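Local coordinates for protein esterase (Staphylococcus aureus subsp. aureus USA300_TCH1516, PDB 3D7R) that probably hydrolyses ester bonds, as a putative esterase of the alpha/beta hydrolase fold, at residues Tyr260-Gly265 / His308-Gln313; Met268-Met273 / Phe289-Lys294. All blocks are in the same frame, centred on the assembly; numbering follows the deposited sequence.

Contact 1: residues Tyr260-Gly265 / His308-Gln313; sequences YMFGGG and HKAIKQ. With DMS (dimethyl sulfoxide), chain F.
F262, on the strand 259-264, pushes its ring toward the helix 305-318 and meets A310 and Q313 there, one helical turn apart. The tight part of the contact is largely buried: the F262 ring packs on CB of A310 and meets two oxygens, the carbonyl O of A310 and OE1 of Q313. CD1 of F262 lies 4.0 Å from CB of A310, while CE1 of F262 comes within 3.7 Å of the carbonyl O of A310. CB of Q313 sits in the plane of the F262 ring, at its edge, 3.8 Å from CE1 of F262. Further along, OE1 of Q313 approaches the same edge, 3.6 Å from CE1 of F262, and the amide plane is turned 47° from the ring. I314 of the helix also touches F262, and the ring stacks with that of Y290 on the neighbouring strand 287-292.

The more open side lies toward Q313, a partly exposed residue, and the exposed K309. The Q313 side chain runs extended beyond CG (chi2 164°), which carries the amide past the ring. There OE1 is hydrogen-bonded to the hydroxyl of Y292, while NE2 of Q313 donates to the O of a dimethyl sulfoxide molecule at 2.7 Å, probably from the crystallisation liquor. CE of K309 lies 3.5 Å from the O of dimethyl sulfoxide. Such packing of a C-terminal helix against one face of the central, mostly parallel sheet is characteristic of the alpha/beta hydrolase fold.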
loop_
_atom_site.group_PDB
_atom_site.type_symbol
_atom_site.label_atom_id
_atom_site.label_comp_id
_atom_site.label_asym_id
_atom_site.label_seq_id
_atom_site.Cartn_x
_atom_site.Cartn_y
_atom_site.Cartn_z
ATOM N N TYR A 260 1.119 8.340 -9.262
ATOM C CA TYR A 260 2.386 8.857 -8.742
ATOM C C TYR A 260 2.978 7.711 -8.003
ATOM O O TYR A 260 2.353 7.193 -7.087
ATOM C CB TYR A 260 2.142 10.030 -7.779
ATOM C CG TYR A 260 1.387 11.148 -8.457
ATOM C CD1 TYR A 260 2.065 12.270 -8.921
ATOM C CD2 TYR A 260 0.005 11.053 -8.694
ATOM C CE1 TYR A 260 1.390 13.294 -9.594
ATOM C CE2 TYR A 260 -0.683 12.091 -9.359
ATOM C CZ TYR A 260 0.029 13.197 -9.802
ATOM O OH TYR A 260 -0.605 14.234 -10.463
HETATM N N MSE A 261 4.153 7.267 -8.419
HETATM C CA MSE A 261 4.732 6.043 -7.854
HETATM C C MSE A 261 6.102 6.332 -7.278
HETATM O O MSE A 261 6.885 7.116 -7.867
HETATM C CB MSE A 261 4.821 4.948 -8.934
HETATM C CG MSE A 261 5.406 3.617 -8.449
HETATM SE SE MSE A 261 5.071 2.239 -9.767
HETATM C CE MSE A 261 6.152 2.906 -11.258
ATOM N N PHE A 262 6.387 5.702 -6.145
ATOM C CA PHE A 262 7.657 5.847 -5.437
ATOM C C PHE A 262 8.236 4.461 -5.220
ATOM O O PHE A 262 7.519 3.534 -4.845
ATOM C CB PHE A 262 7.454 6.535 -4.067
ATOM C CG PHE A 262 6.974 7.939 -4.182
ATOM C CD1 PHE A 262 7.879 8.992 -4.101
ATOM C CD2 PHE A 262 5.620 8.215 -4.439
ATOM C CE1 PHE A 262 7.452 10.315 -4.251
ATOM C CE2 PHE A 262 5.175 9.526 -4.581
ATOM C CZ PHE A 262 6.099 10.581 -4.499
ATOM N N GLY A 263 9.527 4.312 -5.478
ATOM C CA GLY A 263 10.167 3.034 -5.246
ATOM C C GLY A 263 11.659 3.164 -5.203
ATOM O O GLY A 263 12.187 4.236 -5.480
ATOM N N GLY A 264 12.328 2.066 -4.837
ATOM C CA GLY A 264 13.798 2.024 -4.750
ATOM C C GLY A 264 14.390 1.036 -5.723
ATOM O O GLY A 264 13.704 0.101 -6.162
ATOM N N GLY A 265 15.660 1.237 -6.071
ATOM C CA GLY A 265 16.374 0.331 -6.973
ATOM C C GLY A 265 16.847 -0.944 -6.279
ATOM O O GLY A 265 17.250 -1.899 -6.950
ATOM N N HIS A 308 11.799 11.778 3.943
ATOM C CA HIS A 308 11.314 13.143 4.051
ATOM C C HIS A 308 11.242 13.804 2.671
ATOM O O HIS A 308 10.298 14.537 2.380
ATOM C CB HIS A 308 12.174 13.933 5.025
ATOM C CG HIS A 308 11.966 13.528 6.447
ATOM N ND1 HIS A 308 12.880 12.768 7.147
ATOM C CD2 HIS A 308 10.921 13.728 7.284
ATOM C CE1 HIS A 308 12.421 12.545 8.366
ATOM N NE2 HIS A 308 11.233 13.118 8.475
ATOM N N LYS A 309 12.218 13.508 1.817
ATOM C CA LYS A 309 12.179 13.990 0.437
ATOM C C LYS A 309 10.987 13.405 -0.330
ATOM O O LYS A 309 10.327 14.132 -1.063
ATOM C CB LYS A 309 13.492 13.678 -0.299
ATOM C CG LYS A 309 13.573 14.260 -1.708
ATOM C CD LYS A 309 14.843 13.818 -2.460
ATOM C CE LYS A 309 14.871 14.487 -3.836
ATOM N NZ LYS A 309 16.124 14.183 -4.572
ATOM N N ALA A 310 10.700 12.113 -0.147
ATOM C CA ALA A 310 9.549 11.479 -0.815
ATOM C C ALA A 310 8.244 12.096 -0.333
ATOM O O ALA A 310 7.330 12.325 -1.110
ATOM C CB ALA A 310 9.537 9.974 -0.582
ATOM N N ILE A 311 8.155 12.331 0.964
ATOM C CA ILE A 311 6.966 12.955 1.551
ATOM C C ILE A 311 6.758 14.358 0.989
ATOM O O ILE A 311 5.625 14.717 0.645
ATOM C CB ILE A 311 7.013 12.939 3.097
ATOM C CG1 ILE A 311 6.799 11.503 3.594
ATOM C CG2 ILE A 311 5.939 13.862 3.699
ATOM C CD1 ILE A 311 7.363 11.241 4.984
ATOM N N LYS A 312 7.841 15.132 0.854
ATOM C CA LYS A 312 7.739 16.466 0.250
ATOM C C LYS A 312 7.268 16.374 -1.205
ATOM O O LYS A 312 6.503 17.226 -1.656
ATOM C CB LYS A 312 9.057 17.237 0.320
ATOM C CG LYS A 312 9.451 17.682 1.712
ATOM C CD LYS A 312 10.757 18.524 1.681
ATOM C CE LYS A 312 11.486 18.499 3.034
ATOM N NZ LYS A 312 11.163 19.678 3.900
ATOM N N GLN A 313 7.732 15.359 -1.932
ATOM C CA GLN A 313 7.285 15.138 -3.310
ATOM C C GLN A 313 5.792 14.788 -3.404
ATOM O O GLN A 313 5.098 15.224 -4.336
ATOM C CB GLN A 313 8.128 14.057 -3.982
ATOM C CG GLN A 313 9.557 14.558 -4.308
ATOM C CD GLN A 313 10.519 13.444 -4.615
ATOM O OE1 GLN A 313 10.383 12.320 -4.117
ATOM N NE2 GLN A 313 11.506 13.743 -5.452
HETATM S S DMS F . 13.693 10.924 -7.327
HETATM O O DMS F . 13.622 12.482 -6.483
HETATM C C1 DMS F . 14.292 11.249 -9.004
HETATM C C2 DMS F . 15.118 10.045 -6.660
#

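Contact 2: residues Met268-Met273 / Phe289-Lys294; sequences MTHPDM and FYDYPK
H270 and D291 both direct CG anti to the backbone N (chi1 -176° and -170°), and these torsions bring the imidazole on the helix 270-282 up to the carboxylate on the strand 287-292. The two elements belong to one beta-alpha-beta unit, strand 259-264, helix 270-282, strand 287-292, at the edge of the alpha/beta hydrolase sheet.

NE2 of H270 donates a nearly straight hydrogen bond to OD2 of D291, 2.7 Å long with an angle of 173° at the hydrogen. The acceptor lies practically in the imidazole plane, and the proton reaches the syn side of OD2 from a little outside the carboxylate plane. Ring and carboxylate planes are moderately twisted against each other. This histidine-carboxylate pair links helix 270-282 to strand 287-292 through side chains alone, beside the apolar contacts of the same two elements.

Next to the polar pair, F289 points toward the helix and packs on the buried M273. CB of D291, two residues along the strand, rests 3.9 Å above the plane of the F289 ring on one face, offset toward its rim. From the helix, CB of M273 packs against CZ of F289 at 3.9 Å. M273, a selenomethionine, bends at chi3 and crosses F289 at about a right angle, making an oblique Met-aromatic contact: its SE atom stands 4.1 Å from both CZ and CE1 of F289.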
loop_
_atom_site.group_PDB
_atom_site.type_symbol
_atom_site.label_atom_id
_atom_site.label_comp_id
_atom_site.label_asym_id
_atom_site.label_seq_id
_atom_site.Cartn_x
_atom_site.Cartn_y
_atom_site.Cartn_z
HETATM N N MSE A 268 13.015 -5.968 -5.071
HETATM C CA MSE A 268 12.781 -6.949 -6.146
HETATM C C MSE A 268 11.611 -6.580 -7.054
HETATM O O MSE A 268 11.435 -7.171 -8.113
HETATM C CB MSE A 268 12.488 -8.325 -5.543
HETATM C CG MSE A 268 13.695 -9.151 -5.162
HETATM SE SE MSE A 268 13.099 -10.674 -4.018
HETATM C CE MSE A 268 11.463 -11.102 -4.900
ATOM N N THR A 269 10.804 -5.626 -6.607
ATOM C CA THR A 269 9.644 -5.112 -7.359
ATOM C C THR A 269 10.057 -4.126 -8.418
ATOM O O THR A 269 9.217 -3.664 -9.189
ATOM C CB THR A 269 8.679 -4.356 -6.432
ATOM O OG1 THR A 269 9.435 -3.434 -5.639
ATOM C CG2 THR A 269 7.957 -5.315 -5.491
ATOM N N HIS A 270 11.340 -3.771 -8.446
ATOM C CA HIS A 270 11.757 -2.670 -9.313
ATOM C C HIS A 270 11.543 -2.942 -10.820
ATOM O O HIS A 270 11.019 -2.065 -11.513
ATOM C CB HIS A 270 13.170 -2.161 -8.976
ATOM C CG HIS A 270 13.585 -0.970 -9.784
ATOM N ND1 HIS A 270 14.217 -1.084 -11.008
ATOM C CD2 HIS A 270 13.442 0.359 -9.559
ATOM C CE1 HIS A 270 14.451 0.123 -11.494
ATOM N NE2 HIS A 270 13.992 1.014 -10.632
ATOM N N PRO A 271 11.947 -4.129 -11.338
ATOM C CA PRO A 271 11.570 -4.430 -12.728
ATOM C C PRO A 271 10.077 -4.299 -13.036
ATOM O O PRO A 271 9.736 -3.747 -14.082
ATOM C CB PRO A 271 12.017 -5.879 -12.907
ATOM C CG PRO A 271 13.226 -5.975 -12.009
ATOM C CD PRO A 271 12.789 -5.208 -10.776
ATOM N N ASP A 272 9.207 -4.792 -12.146
ATOM C CA ASP A 272 7.758 -4.629 -12.308
ATOM C C ASP A 272 7.292 -3.181 -12.305
ATOM O O ASP A 272 6.399 -2.811 -13.069
ATOM C CB ASP A 272 6.984 -5.481 -11.286
ATOM C CG ASP A 272 7.115 -6.978 -11.577
ATOM O OD1 ASP A 272 7.059 -7.346 -12.793
ATOM O OD2 ASP A 272 7.310 -7.779 -10.614
HETATM N N MSE A 273 7.888 -2.351 -11.456
HETATM C CA MSE A 273 7.550 -0.925 -11.476
HETATM C C MSE A 273 7.955 -0.270 -12.793
HETATM O O MSE A 273 7.201 0.544 -13.336
HETATM C CB MSE A 273 8.164 -0.167 -10.280
HETATM C CG MSE A 273 7.624 -0.636 -8.926
HETATM SE SE MSE A 273 8.356 0.494 -7.518
HETATM C CE MSE A 273 10.136 -0.264 -7.366
ATOM N N PHE A 289 7.092 8.645 -11.912
ATOM C CA PHE A 289 7.792 7.643 -11.135
ATOM C C PHE A 289 9.005 8.315 -10.479
ATOM O O PHE A 289 9.904 8.822 -11.154
ATOM C CB PHE A 289 8.163 6.444 -12.028
ATOM C CG PHE A 289 8.855 5.306 -11.314
ATOM C CD1 PHE A 289 8.765 5.142 -9.926
ATOM C CD2 PHE A 289 9.572 4.369 -12.047
ATOM C CE1 PHE A 289 9.406 4.088 -9.278
ATOM C CE2 PHE A 289 10.221 3.288 -11.413
ATOM C CZ PHE A 289 10.142 3.157 -10.026
ATOM N N TYR A 290 8.980 8.369 -9.156
ATOM C CA TYR A 290 10.108 8.863 -8.393
ATOM C C TYR A 290 10.921 7.638 -7.976
ATOM O O TYR A 290 10.533 6.900 -7.086
ATOM C CB TYR A 290 9.618 9.658 -7.181
ATOM C CG TYR A 290 8.808 10.899 -7.526
ATOM C CD1 TYR A 290 9.438 12.142 -7.683
ATOM C CD2 TYR A 290 7.423 10.834 -7.708
ATOM C CE1 TYR A 290 8.707 13.298 -7.979
ATOM C CE2 TYR A 290 6.675 11.991 -8.012
ATOM C CZ TYR A 290 7.332 13.213 -8.142
ATOM O OH TYR A 290 6.631 14.357 -8.446
ATOM N N ASP A 291 12.029 7.417 -8.666
ATOM C CA ASP A 291 12.803 6.181 -8.546
ATOM C C ASP A 291 14.094 6.492 -7.798
ATOM O O ASP A 291 14.924 7.270 -8.278
ATOM C CB ASP A 291 13.119 5.646 -9.939
ATOM C CG ASP A 291 13.710 4.232 -9.926
ATOM O OD1 ASP A 291 13.934 3.660 -8.835
ATOM O OD2 ASP A 291 13.923 3.685 -11.035
ATOM N N TYR A 292 14.244 5.892 -6.616
ATOM C CA TYR A 292 15.407 6.135 -5.745
ATOM C C TYR A 292 16.408 4.977 -5.853
ATOM O O TYR A 292 16.225 3.945 -5.238
ATOM C CB TYR A 292 14.938 6.284 -4.300
ATOM C CG TYR A 292 14.244 7.594 -3.992
ATOM C CD1 TYR A 292 14.828 8.504 -3.112
ATOM C CD2 TYR A 292 13.001 7.916 -4.554
ATOM C CE1 TYR A 292 14.207 9.708 -2.807
ATOM C CE2 TYR A 292 12.364 9.143 -4.249
ATOM C CZ TYR A 292 12.989 10.022 -3.374
ATOM O OH TYR A 292 12.398 11.216 -3.027
ATOM N N PRO A 293 17.466 5.140 -6.644
ATOM C CA PRO A 293 18.339 3.991 -6.960
ATOM C C PRO A 293 18.872 3.182 -5.769
ATOM O O PRO A 293 18.980 1.960 -5.870
ATOM C CB PRO A 293 19.511 4.634 -7.704
ATOM C CG PRO A 293 18.927 5.849 -8.313
ATOM C CD PRO A 293 17.916 6.374 -7.315
ATOM N N LYS A 294 19.175 3.827 -4.649
ATOM C CA LYS A 294 19.817 3.106 -3.547
ATOM C C LYS A 294 18.851 2.715 -2.443
ATOM O O LYS A 294 19.244 2.101 -1.452
ATOM C CB LYS A 294 20.996 3.905 -2.995
ATOM C CG LYS A 294 22.160 4.067 -4.011
ATOM C CD LYS A 294 23.001 5.319 -3.759
ATOM C CE LYS A 294 23.480 5.449 -2.324
ATOM N NZ LYS A 294 22.459 6.087 -1.425
#

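The centres of the two contacts lie about 10 Å apart, on the same side of the chain's centre. Along the chain the order is strand 259-264, helix 270-282, strand 287-292, helix 305-318, so contact 2 is nested inside the loop closed by contact 1. Strands 259-264 and 287-292 are parallel neighbours at one edge of the sheet, joined by backbone bonds such as Y290 N to M261 O at 2.8 Å. Alternate side chains of strand 287-292 face different helices: F289 and D291 meet helix 270-282, whereas Y290 and Y292 touch helix 305-318. OE1 of Q313 (contact 1) and OH of Y292 (contact 2) lie 2.5 Å apart, a probable hydrogen bond. The sheet separates the two helices, the helix-sheet-helix layering of the alpha/beta hydrolase fold.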